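Local coordinates for phosphodiesterase (Trypanosoma brucei brucei, PDB 5H2Q), which belongs to the cyclic nucleotide phosphodiesterase family, an all-helical fold of the HD clan that carries a zinc and a magnesium ion bound close together, at residues K80-V85 and H128-M133; L141-P146 and K272-E277; S244-P249 and D322-N327; V260-Y265 and F282-N287. All coordinates share one frame; numbering follows the deposited sequence.

Contact 1 of 4, residues K80-V85 and H128-M133; sequences KKYRNV and HDLDHM. With ZN (zinc ion), chain C; MG (magnesium ion), chain D.
Arg83 and Asp131 form a salt bridge in which NE of Arg83 stands 2.7 Å from OD1 of Asp131, with a nearly straight N-H...O angle of 167°. The oxygen lies in the guanidinium plane and is met on the syn side, though NE stands well out of the carboxylate plane and the two flat groups are turned 49° apart; NH2 adds a weak second bond to the same OD1. The extended arginine chain lies beside the aspartate and passes its CD beside the carbonyl oxygen of His132. OD2 of Asp131 is held by His163, so both carboxylate oxygens have partners. Backbone joins backbone through a weak bond from Asp131 N to Lys81 O, and a water links Arg83 N to His132 O.

Tyr82 suits a buried place because its hydroxyl answers the backbone: OH accepts from Asp129 N at 3.3 Å and also bonds to Leu126 O. CE2 of Tyr82 meets CD2 of Leu130 at 3.4 Å, the side chains crossing at about a right angle. Asp129 opens a type II beta turn and bridges the metals, OD2 on zinc at 2.0 Å and OD1 on magnesium at 2.1 Å, while His128 NE2 binds zinc; His92 and Asp242 complete its protein ligands. The loops follow helices 68-80 and 115-127, with helix 90-105 against Tyr82, His128 and Asp129 and helix 159-172 against Asp129 to His132.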
# COMPACT_ATOMS: atom_id res chain seq x y z
N LYS A 80 5.81 12.11 8.11
CA LYS A 80 6.91 12.22 9.09
C LYS A 80 7.47 10.87 9.52
O LYS A 80 8.64 10.79 9.91
CB LYS A 80 6.45 13.00 10.34
CG LYS A 80 6.32 14.49 10.08
CD LYS A 80 5.85 15.23 11.32
CE LYS A 80 5.78 16.72 11.09
NZ LYS A 80 7.12 17.29 10.78
N LYS A 81 6.64 9.82 9.46
CA LYS A 81 7.01 8.47 9.89
C LYS A 81 7.52 7.58 8.76
O LYS A 81 7.81 6.40 9.01
CB LYS A 81 5.83 7.81 10.64
CG LYS A 81 5.46 8.57 11.90
CD LYS A 81 5.35 7.69 13.11
CE LYS A 81 5.85 8.40 14.35
NZ LYS A 81 7.16 7.87 14.79
N TYR A 82 7.65 8.14 7.52
CA TYR A 82 8.23 7.40 6.41
C TYR A 82 9.69 7.76 6.27
O TYR A 82 10.08 8.92 6.46
CB TYR A 82 7.43 7.52 5.11
CG TYR A 82 6.16 6.67 5.21
CD1 TYR A 82 6.20 5.30 4.95
CD2 TYR A 82 4.95 7.24 5.57
CE1 TYR A 82 5.06 4.51 5.09
CE2 TYR A 82 3.81 6.46 5.73
CZ TYR A 82 3.86 5.09 5.47
OH TYR A 82 2.75 4.29 5.63
N ARG A 83 10.50 6.77 6.04
CA ARG A 83 11.95 6.97 6.03
C ARG A 83 12.51 7.10 4.62
O ARG A 83 11.82 6.84 3.64
CB ARG A 83 12.61 5.84 6.84
CG ARG A 83 12.18 5.89 8.29
CD ARG A 83 12.82 4.80 9.07
NE ARG A 83 12.61 4.96 10.51
CZ ARG A 83 13.49 5.48 11.36
NH1 ARG A 83 14.68 5.88 10.94
NH2 ARG A 83 13.20 5.57 12.65
N ASN A 84 13.78 7.54 4.53
CA ASN A 84 14.48 7.72 3.27
C ASN A 84 15.13 6.40 2.85
O ASN A 84 16.34 6.19 2.98
CB ASN A 84 15.51 8.88 3.39
CG ASN A 84 16.29 9.19 2.14
OD1 ASN A 84 17.40 9.76 2.18
ND2 ASN A 84 15.77 8.81 0.98
N VAL A 85 14.28 5.48 2.39
CA VAL A 85 14.67 4.18 1.90
C VAL A 85 14.31 4.09 0.40
O VAL A 85 13.50 4.92 -0.05
CB VAL A 85 14.08 3.02 2.75
CG1 VAL A 85 14.66 3.03 4.17
CG2 VAL A 85 12.57 3.09 2.78
N HIS A 128 -0.18 1.91 6.00
CA HIS A 128 0.11 0.49 5.97
C HIS A 128 1.59 0.10 6.08
O HIS A 128 1.85 -1.06 6.34
CB HIS A 128 -0.56 -0.21 4.78
CG HIS A 128 0.26 -0.26 3.54
ND1 HIS A 128 0.29 0.79 2.66
CD2 HIS A 128 1.08 -1.24 3.09
CE1 HIS A 128 1.09 0.40 1.67
NE2 HIS A 128 1.58 -0.82 1.89
N ASP A 129 2.53 1.04 5.87
CA ASP A 129 3.95 0.73 5.99
C ASP A 129 4.68 1.71 6.89
O ASP A 129 5.90 1.84 6.75
CB ASP A 129 4.62 0.67 4.58
CG ASP A 129 4.44 -0.66 3.87
OD1 ASP A 129 4.52 -1.71 4.54
OD2 ASP A 129 4.38 -0.66 2.61
N LEU A 130 3.99 2.35 7.86
CA LEU A 130 4.64 3.36 8.70
C LEU A 130 5.95 2.90 9.35
O LEU A 130 6.01 1.84 9.97
CB LEU A 130 3.71 3.89 9.81
CG LEU A 130 2.49 4.70 9.38
CD1 LEU A 130 1.47 4.72 10.46
CD2 LEU A 130 2.86 6.16 8.99
N ASP A 131 6.99 3.71 9.22
CA ASP A 131 8.31 3.48 9.83
C ASP A 131 9.05 2.25 9.30
O ASP A 131 9.95 1.73 9.97
CB ASP A 131 8.18 3.41 11.37
CG ASP A 131 9.48 3.58 12.14
OD1 ASP A 131 10.27 4.45 11.76
OD2 ASP A 131 9.71 2.80 13.10
N HIS A 132 8.76 1.84 8.04
CA HIS A 132 9.50 0.76 7.38
C HIS A 132 10.95 1.26 7.25
O HIS A 132 11.16 2.45 7.05
CB HIS A 132 8.89 0.47 6.01
CG HIS A 132 9.14 -0.93 5.51
ND1 HIS A 132 10.39 -1.32 5.06
CD2 HIS A 132 8.28 -1.97 5.39
CE1 HIS A 132 10.26 -2.59 4.72
NE2 HIS A 132 9.00 -3.02 4.88
N MET A 133 11.93 0.35 7.43
CA MET A 133 13.36 0.67 7.39
C MET A 133 14.03 0.00 6.18
O MET A 133 15.26 0.01 6.07
CB MET A 133 14.05 0.18 8.68
CG MET A 133 13.66 0.94 9.94
SD MET A 133 13.82 -0.08 11.46
CE MET A 133 15.54 -0.64 11.33
ZN ZN C . 3.38 -1.69 1.14
MG MG D . 4.32 -3.76 4.34
O HOH W 1 10.01 7.15 11.59
O HOH W 2 9.58 4.14 5.68
O HOH W 3 3.26 -3.49 2.55
O HOH W 4 4.98 -2.99 0.39
O HOH W 5 5.38 -4.15 6.13
O HOH W 6 6.01 -4.10 3.20
O HOH W 7 3.84 -5.90 4.35

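Contact 2 of 4, residues L141-P146 and K272-E277; sequences LKTESP and KERGVE
Lys142 and Val276 have the nearest CA atoms, 6.7 Å apart, where two backbones are both leaving a helix, with Gly275 at positive phi closing helix 250-274 in a Schellman motif. A residue without a side chain adopts that backbone shape readily.

The polar link is made by Lys142, whose long chain bends at chi3 (-65°) and carries NZ across to the carbonyl oxygen of Glu277 at 2.8 Å. The ammonium approaches with a C=O...N angle of 147°, tilted 33° from the carbonyl plane. It also forms a salt bridge with Glu271, so one lysine holds both the last turn of the helix and the chain that leaves it. Lysine suits this surface place, since its flexible tether spans the gap and its charge meets a carboxylate.

The remaining packing is light. CG1 of Val276 rests against a carbonyl oxygen, 3.8 Å from Lys142 O, and CG2 of Thr143 meets CD of Arg274 at 3.9 Å. Thr143 divides its branches by kind: the methyl faces Arg274, whereas OG1 accepts from Ser145 OG at 2.7 Å and bonds back to Phe139 O of helix 137-142. This is a surface contact between two helix C-terminal ends, joining the short helix 137-142 to the end of helix 250-274 at the periphery of the all-helical phosphodiesterase fold.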
# COMPACT_ATOMS: atom_id res chain seq x y z
N LEU A 141 13.92 -11.15 12.70
CA LEU A 141 14.00 -12.42 13.42
C LEU A 141 15.37 -13.08 13.35
O LEU A 141 15.82 -13.63 14.36
CB LEU A 141 12.91 -13.38 12.95
CG LEU A 141 11.48 -12.83 13.08
CD1 LEU A 141 10.51 -13.68 12.29
CD2 LEU A 141 11.05 -12.68 14.56
N LYS A 142 16.03 -13.03 12.19
CA LYS A 142 17.36 -13.64 11.99
C LYS A 142 18.43 -12.93 12.81
O LYS A 142 19.39 -13.58 13.24
CB LYS A 142 17.76 -13.58 10.50
CG LYS A 142 16.95 -14.50 9.60
CD LYS A 142 17.49 -14.52 8.18
CE LYS A 142 17.37 -13.19 7.46
NZ LYS A 142 17.73 -13.33 6.03
N THR A 143 18.29 -11.59 12.99
CA THR A 143 19.26 -10.74 13.72
C THR A 143 18.89 -10.56 15.20
O THR A 143 19.66 -9.96 15.95
CB THR A 143 19.39 -9.36 13.06
OG1 THR A 143 18.13 -8.68 13.12
CG2 THR A 143 19.89 -9.41 11.65
N GLU A 144 17.71 -11.05 15.59
CA GLU A 144 17.20 -10.89 16.96
C GLU A 144 17.13 -9.40 17.33
O GLU A 144 17.46 -8.98 18.45
CB GLU A 144 17.98 -11.75 17.99
CG GLU A 144 18.01 -13.23 17.63
CD GLU A 144 18.60 -14.14 18.69
OE1 GLU A 144 19.73 -13.87 19.15
OE2 GLU A 144 17.93 -15.13 19.05
N SER A 145 16.70 -8.58 16.36
CA SER A 145 16.50 -7.15 16.57
C SER A 145 15.32 -6.90 17.54
O SER A 145 14.41 -7.71 17.60
CB SER A 145 16.30 -6.44 15.23
OG SER A 145 17.50 -6.37 14.47
N PRO A 146 15.35 -5.79 18.33
CA PRO A 146 14.26 -5.50 19.28
C PRO A 146 12.83 -5.71 18.76
O PRO A 146 12.02 -6.28 19.49
CB PRO A 146 14.52 -4.05 19.65
CG PRO A 146 16.02 -3.96 19.64
CD PRO A 146 16.41 -4.76 18.42
N LYS A 272 24.95 -9.62 5.03
CA LYS A 272 26.35 -10.04 4.84
C LYS A 272 27.25 -9.46 5.95
O LYS A 272 28.07 -10.19 6.52
CB LYS A 272 26.87 -9.55 3.48
CG LYS A 272 26.40 -10.41 2.32
CD LYS A 272 26.79 -9.77 1.00
CE LYS A 272 26.29 -10.63 -0.13
NZ LYS A 272 26.65 -10.04 -1.44
N GLU A 273 27.07 -8.17 6.30
CA GLU A 273 27.85 -7.49 7.36
C GLU A 273 27.57 -8.10 8.76
O GLU A 273 28.44 -8.06 9.63
CB GLU A 273 27.57 -5.97 7.40
CG GLU A 273 27.85 -5.18 6.13
CD GLU A 273 29.23 -5.28 5.52
OE1 GLU A 273 30.22 -5.00 6.23
OE2 GLU A 273 29.33 -5.58 4.30
N ARG A 274 26.36 -8.65 8.98
CA ARG A 274 25.95 -9.20 10.27
C ARG A 274 26.16 -10.72 10.40
O ARG A 274 25.92 -11.28 11.47
CB ARG A 274 24.50 -8.82 10.57
CG ARG A 274 24.30 -7.35 10.88
CD ARG A 274 22.84 -6.99 10.89
NE ARG A 274 22.63 -5.54 10.97
CZ ARG A 274 22.14 -4.92 12.03
NH1 ARG A 274 21.79 -5.60 13.12
NH2 ARG A 274 21.98 -3.60 12.02
N GLY A 275 26.63 -11.34 9.32
CA GLY A 275 26.88 -12.77 9.27
C GLY A 275 25.64 -13.63 9.27
O GLY A 275 25.69 -14.77 9.73
N VAL A 276 24.49 -13.10 8.75
CA VAL A 276 23.24 -13.88 8.70
C VAL A 276 22.96 -14.33 7.26
O VAL A 276 23.55 -13.80 6.32
CB VAL A 276 21.99 -13.24 9.38
CG1 VAL A 276 22.24 -12.90 10.85
CG2 VAL A 276 21.50 -12.01 8.62
N GLU A 277 22.09 -15.35 7.11
CA GLU A 277 21.70 -15.92 5.81
C GLU A 277 21.14 -14.82 4.88
O GLU A 277 20.36 -13.97 5.34
CB GLU A 277 20.62 -17.00 6.05
CG GLU A 277 20.19 -17.75 4.80
CD GLU A 277 19.28 -18.93 5.10
OE1 GLU A 277 19.79 -20.06 5.23
OE2 GLU A 277 18.05 -18.71 5.25

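Contact 3 of 4, residues S244-P249 and D322-N327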
# COMPACT_ATOMS: atom_id res chain seq x y z
N SER A 244 0.52 -4.07 -6.84
CA SER A 244 0.06 -3.46 -8.10
C SER A 244 1.15 -2.86 -9.02
O SER A 244 0.81 -2.41 -10.10
CB SER A 244 -0.94 -2.34 -7.79
OG SER A 244 -0.22 -1.27 -7.18
N ASN A 245 2.44 -2.82 -8.61
CA ASN A 245 3.47 -2.21 -9.47
C ASN A 245 3.56 -2.91 -10.83
O ASN A 245 3.87 -2.28 -11.83
CB ASN A 245 4.85 -2.23 -8.80
CG ASN A 245 5.01 -1.52 -7.48
OD1 ASN A 245 5.91 -1.87 -6.72
ND2 ASN A 245 4.19 -0.50 -7.18
N VAL A 246 3.27 -4.22 -10.86
CA VAL A 246 3.33 -5.00 -12.11
C VAL A 246 2.14 -4.70 -13.06
O VAL A 246 2.20 -5.12 -14.22
CB VAL A 246 3.47 -6.52 -11.83
CG1 VAL A 246 4.73 -6.80 -11.01
CG2 VAL A 246 2.24 -7.07 -11.13
N THR A 247 1.07 -3.98 -12.57
CA THR A 247 -0.14 -3.67 -13.35
C THR A 247 -0.06 -2.32 -14.07
O THR A 247 -0.99 -1.94 -14.79
CB THR A 247 -1.39 -3.69 -12.43
OG1 THR A 247 -1.43 -2.51 -11.61
CG2 THR A 247 -1.53 -4.96 -11.59
N LYS A 248 1.04 -1.58 -13.87
CA LYS A 248 1.22 -0.23 -14.41
C LYS A 248 1.85 -0.15 -15.81
O LYS A 248 2.43 -1.16 -16.24
CB LYS A 248 2.05 0.59 -13.40
CG LYS A 248 1.50 0.61 -11.96
CD LYS A 248 -0.03 0.85 -11.92
CE LYS A 248 -0.58 1.01 -10.53
NZ LYS A 248 -0.11 2.28 -9.92
N PRO A 249 1.87 1.03 -16.50
CA PRO A 249 2.61 1.10 -17.79
C PRO A 249 4.08 0.73 -17.56
O PRO A 249 4.58 0.91 -16.45
CB PRO A 249 2.45 2.56 -18.21
CG PRO A 249 1.19 3.04 -17.50
CD PRO A 249 1.25 2.33 -16.17
N ASP A 322 -4.35 -7.90 -17.85
CA ASP A 322 -3.80 -7.54 -19.16
C ASP A 322 -2.44 -6.84 -19.09
O ASP A 322 -1.54 -7.18 -19.87
CB ASP A 322 -4.80 -6.67 -19.97
CG ASP A 322 -6.20 -7.22 -20.19
OD1 ASP A 322 -6.42 -8.43 -19.93
OD2 ASP A 322 -7.09 -6.44 -20.61
N ARG A 323 -2.30 -5.83 -18.21
CA ARG A 323 -1.05 -5.07 -18.10
C ARG A 323 0.09 -5.89 -17.52
O ARG A 323 1.22 -5.70 -17.93
CB ARG A 323 -1.23 -3.78 -17.34
CG ARG A 323 -0.65 -2.60 -18.10
CD ARG A 323 -1.71 -1.97 -19.00
NE ARG A 323 -1.88 -0.54 -18.73
CZ ARG A 323 -2.42 -0.04 -17.62
NH1 ARG A 323 -2.84 -0.85 -16.65
NH2 ARG A 323 -2.53 1.27 -17.47
N THR A 324 -0.24 -6.83 -16.61
CA THR A 324 0.69 -7.76 -15.94
C THR A 324 1.36 -8.64 -17.01
O THR A 324 2.59 -8.74 -17.03
CB THR A 324 -0.05 -8.53 -14.80
OG1 THR A 324 -0.40 -7.60 -13.76
CG2 THR A 324 0.77 -9.64 -14.18
N LYS A 325 0.55 -9.20 -17.95
CA LYS A 325 0.98 -10.03 -19.09
C LYS A 325 1.85 -9.20 -20.06
O LYS A 325 2.88 -9.69 -20.53
CB LYS A 325 -0.24 -10.59 -19.84
CG LYS A 325 -0.60 -12.03 -19.50
CD LYS A 325 -1.53 -12.15 -18.29
CE LYS A 325 -2.43 -13.37 -18.36
NZ LYS A 325 -3.56 -13.19 -19.31
N SER A 326 1.44 -7.95 -20.34
CA SER A 326 2.13 -7.00 -21.22
C SER A 326 3.54 -6.68 -20.72
O SER A 326 4.48 -6.58 -21.51
CB SER A 326 1.34 -5.70 -21.31
OG SER A 326 1.96 -4.76 -22.18
N ASN A 327 3.66 -6.47 -19.39
CA ASN A 327 4.94 -6.19 -18.75
C ASN A 327 5.75 -7.48 -18.65
O ASN A 327 6.97 -7.42 -18.81
CB ASN A 327 4.72 -5.56 -17.36
CG ASN A 327 4.14 -4.17 -17.40
OD1 ASN A 327 4.45 -3.34 -18.28
ND2 ASN A 327 3.37 -3.82 -16.38
O HOH W 8 -2.12 1.14 -14.72
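Asn327 reaches across to the chain at Val246 to Lys248, its amide overlapping two backbone carbonyls of the loop that joins helices 227-242 and 250-274 in this all-helical phosphodiesterase fold. ND2 spends both hydrogens here, one on Val246 O and one on Lys248 O, each at 2.8 Å. Both oxygens lie close to the amide plane, which should fix its rotation; Val246 O is met from above its carbonyl plane, Lys248 O within its own, by a bond that is almost straight at 178°. Asparagine fits because one short amide has two N-H groups to give to two carbonyl oxygens of an irregular loop.

One turn earlier, Arg323 bends at chi2 (91°) and chi3 and curls its chain round Thr247 O, with CB 3.2 Å from that oxygen. CD of Pro249 lies over one face of the guanidinium, and NH2 has its salt bridge with Asp30. Next along the helix, OG1 of Thr324 rests against the methyl CG2 of Thr247 at 3.6 Å, while that hydroxyl bonds to Thr320 O. Asn245, beside this anchorage, touches the bound LLI, and helix 290-312 packs on Val246, Thr247 and Thr324. Within the loop, Thr247 OG1 donates to Ser244 O at 2.7 Å, in the carbonyl plane and on a lone pair.

Contact 4 of 4, residues V260-Y265 and F282-N287; sequences VTEEFY and FDRSKN. With LLI ((4~{a}~{S},8~{a}~{R})-2-cycloheptyl-4-[4-methoxy-3-[2-(2-oxidanylideneimidazolidin-1-yl)ethoxy]phenyl]-4~{a},5,8,8~{a}-tetrahydrophthalazin-1-one), chain E.
Helix 250-274 supplies one wall of the pocket that holds LLI, and here the loop 282-287 folds back against that helix through Phe264, Tyr265 and Glu262. Phe264 and Phe282 form an offset stack, centroids 4.6 Å apart and planes at 26°, with CE2 of Phe282 over the Phe264 ring near its rim. CG2 of Val260 covers the opposite face, while CD2 of Phe264 approaches C31 of LLI at 3.6 Å. A flat apolar ring suits this place, packing against both loop and ligand. Thr261 adds a polar hold, its OG1 accepting from N34 of LLI at 2.8 Å.

Tyr265 is sandwiched: CG2 of Thr261 lies over one face and CA of Arg284 over the other, a CH-pi contact 3.9 Å from the centroid. Its hydroxyl is joined to Asp283 O through a water. Arg284, with CG anti to the backbone N (chi1 170°), bends past CB of Tyr265 to reach Glu262, where NH1 stands 2.8 Å from OE2, with a weak bond from NH2 to OE1. That salt bridge is askew, since OE2 lies over the guanidinium face and the planes are 69° apart. NE of Arg284 pairs with Asp269, and Glu262 OE1 with Arg266. Asp283 OD1 closes an Asx motif by accepting from Lys286 N and also pairs with Lys272. The loop packs back on helix 250-274, Phe282 also touching its Gln267, before the chain enters helix 290-312.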
# COMPACT_ATOMS: atom_id res chain seq x y z
N VAL A 260 12.65 -1.45 -5.70
CA VAL A 260 12.56 -2.63 -4.84
C VAL A 260 13.89 -3.42 -4.83
O VAL A 260 14.33 -3.86 -3.77
CB VAL A 260 11.33 -3.54 -5.11
CG1 VAL A 260 11.54 -4.47 -6.32
CG2 VAL A 260 10.98 -4.36 -3.87
N THR A 261 14.52 -3.54 -6.01
CA THR A 261 15.82 -4.22 -6.18
C THR A 261 16.87 -3.55 -5.30
O THR A 261 17.52 -4.25 -4.52
CB THR A 261 16.22 -4.24 -7.66
OG1 THR A 261 15.25 -5.00 -8.35
CG2 THR A 261 17.61 -4.87 -7.90
N GLU A 262 17.03 -2.20 -5.41
CA GLU A 262 18.00 -1.46 -4.62
C GLU A 262 17.73 -1.63 -3.13
O GLU A 262 18.67 -1.91 -2.38
CB GLU A 262 18.06 0.03 -5.02
CG GLU A 262 19.10 0.85 -4.26
CD GLU A 262 20.53 0.32 -4.22
OE1 GLU A 262 21.22 0.58 -3.21
OE2 GLU A 262 20.95 -0.38 -5.17
N GLU A 263 16.45 -1.56 -2.72
CA GLU A 263 16.15 -1.76 -1.30
C GLU A 263 16.55 -3.16 -0.83
O GLU A 263 17.24 -3.27 0.19
CB GLU A 263 14.66 -1.52 -1.04
CG GLU A 263 14.38 -1.54 0.45
CD GLU A 263 12.99 -1.03 0.75
OE1 GLU A 263 12.78 0.20 0.68
OE2 GLU A 263 12.14 -1.87 1.12
N PHE A 264 16.14 -4.22 -1.57
CA PHE A 264 16.43 -5.62 -1.27
C PHE A 264 17.94 -5.86 -1.18
O PHE A 264 18.39 -6.48 -0.22
CB PHE A 264 15.76 -6.55 -2.30
CG PHE A 264 14.29 -6.85 -2.08
CD1 PHE A 264 13.51 -6.07 -1.24
CD2 PHE A 264 13.68 -7.90 -2.75
CE1 PHE A 264 12.16 -6.34 -1.05
CE2 PHE A 264 12.32 -8.18 -2.56
CZ PHE A 264 11.56 -7.39 -1.71
N TYR A 265 18.71 -5.27 -2.11
CA TYR A 265 20.17 -5.39 -2.13
C TYR A 265 20.82 -4.76 -0.90
O TYR A 265 21.80 -5.30 -0.38
CB TYR A 265 20.75 -4.77 -3.42
CG TYR A 265 20.57 -5.61 -4.66
CD1 TYR A 265 20.05 -6.90 -4.59
CD2 TYR A 265 20.94 -5.13 -5.92
CE1 TYR A 265 19.93 -7.70 -5.72
CE2 TYR A 265 20.82 -5.92 -7.05
CZ TYR A 265 20.31 -7.20 -6.95
OH TYR A 265 20.16 -7.97 -8.08
N PHE A 282 18.19 -10.86 -2.51
CA PHE A 282 18.77 -9.74 -1.76
C PHE A 282 20.31 -9.59 -1.93
O PHE A 282 20.90 -8.70 -1.33
CB PHE A 282 18.39 -9.89 -0.26
CG PHE A 282 16.91 -10.05 0.02
CD1 PHE A 282 16.29 -11.29 -0.10
CD2 PHE A 282 16.14 -8.96 0.41
CE1 PHE A 282 14.93 -11.44 0.16
CE2 PHE A 282 14.77 -9.11 0.67
CZ PHE A 282 14.17 -10.34 0.53
N ASP A 283 20.94 -10.43 -2.78
CA ASP A 283 22.39 -10.45 -3.02
C ASP A 283 22.87 -9.41 -4.07
O ASP A 283 22.64 -9.58 -5.26
CB ASP A 283 22.80 -11.87 -3.40
CG ASP A 283 24.18 -12.26 -2.95
OD1 ASP A 283 25.13 -11.49 -3.23
OD2 ASP A 283 24.32 -13.34 -2.35
N ARG A 284 23.53 -8.32 -3.63
CA ARG A 284 23.99 -7.20 -4.47
C ARG A 284 25.16 -7.58 -5.39
O ARG A 284 25.05 -7.36 -6.60
CB ARG A 284 24.33 -5.97 -3.60
CG ARG A 284 25.05 -4.83 -4.31
CD ARG A 284 24.14 -3.65 -4.55
NE ARG A 284 23.72 -3.02 -3.31
CZ ARG A 284 23.42 -1.73 -3.19
NH1 ARG A 284 23.53 -0.92 -4.23
NH2 ARG A 284 23.03 -1.24 -2.02
N SER A 285 26.27 -8.10 -4.81
CA SER A 285 27.48 -8.52 -5.52
C SER A 285 27.17 -9.62 -6.55
O SER A 285 27.56 -9.48 -7.71
CB SER A 285 28.56 -8.97 -4.54
OG SER A 285 28.13 -10.08 -3.78
N LYS A 286 26.43 -10.69 -6.13
CA LYS A 286 25.95 -11.75 -7.03
C LYS A 286 24.87 -11.04 -7.84
O LYS A 286 24.20 -10.16 -7.29
CB LYS A 286 25.33 -12.91 -6.23
CG LYS A 286 24.56 -13.94 -7.07
CD LYS A 286 23.28 -14.40 -6.38
CE LYS A 286 23.31 -15.86 -5.99
NZ LYS A 286 24.19 -16.12 -4.82
N ASN A 287 24.71 -11.35 -9.14
CA ASN A 287 23.70 -10.60 -9.84
C ASN A 287 22.75 -11.39 -10.72
O ASN A 287 23.15 -12.27 -11.49
CB ASN A 287 24.30 -9.45 -10.61
CG ASN A 287 24.26 -8.21 -9.76
OD1 ASN A 287 23.19 -7.75 -9.32
ND2 ASN A 287 25.40 -7.57 -9.60
C2 LLI E . 8.68 -7.12 -6.12
C3 LLI E . 8.22 -5.85 -6.53
O1 LLI E . 9.54 -7.76 -6.99
C12 LLI E . 6.43 -6.54 -1.65
C14 LLI E . 7.00 -6.87 -0.25
C15 LLI E . 7.12 -8.37 0.01
C16 LLI E . 4.96 -6.98 -1.77
C17 LLI E . 4.15 -6.63 -0.54
C18 LLI E . 6.18 -6.17 0.84
C19 LLI E . 4.70 -6.38 0.65
C21 LLI E . 7.63 -10.55 -1.12
C22 LLI E . 9.12 -10.89 -1.51
C23 LLI E . 6.57 -11.24 -2.03
C24 LLI E . 9.54 -12.36 -1.49
C25 LLI E . 6.57 -12.76 -2.16
C26 LLI E . 7.65 -13.34 -3.08
C27 LLI E . 9.14 -13.19 -2.71
C28 LLI E . 10.02 -9.06 -6.62
C29 LLI E . 11.00 -9.48 -7.67
C4 LLI E . 8.36 -7.59 -4.86
C5 LLI E . 7.47 -5.08 -5.66
C6 LLI E . 7.60 -6.82 -3.99
C7 LLI E . 7.16 -5.56 -4.40
O8 LLI E . 8.56 -5.48 -7.81
C9 LLI E . 8.33 -4.12 -8.19
C10 LLI E . 7.27 -7.34 -2.64
N11 LLI E . 7.76 -8.53 -2.36
N13 LLI E . 7.49 -9.08 -1.13
O20 LLI E . 6.89 -8.88 1.10
N30 LLI E . 12.33 -8.87 -7.50
C31 LLI E . 12.98 -8.76 -6.19
C32 LLI E . 12.90 -8.02 -8.40
C33 LLI E . 14.28 -8.03 -6.52
N34 LLI E . 14.02 -7.52 -7.86
O35 LLI E . 12.48 -7.80 -9.53
O HOH W 9 20.91 -10.44 -7.28

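Overall arrangement
From the N terminus, contact 1 comes first, closing a mostly helical loop between the segments after helices 68-80 and 115-127. Contact 2 then opens at the end of helix 137-142 and closes 126 residues on, at the end of helix 250-274. Contact 3 opens inside that span and closes near the C terminus on helix 318-334, so contacts 2 and 3 cross. Contact 4 is nested within contact 3 and crosses contact 2, with which it shares helix 250-274; the salt bridge of Lys272 with Asp283 joins the two. Glu263 of the same helix packs on Val85 and His132, bringing contact 4 against contact 1 and tying the metal-binding loop and its partner to the ligand-pocket helix.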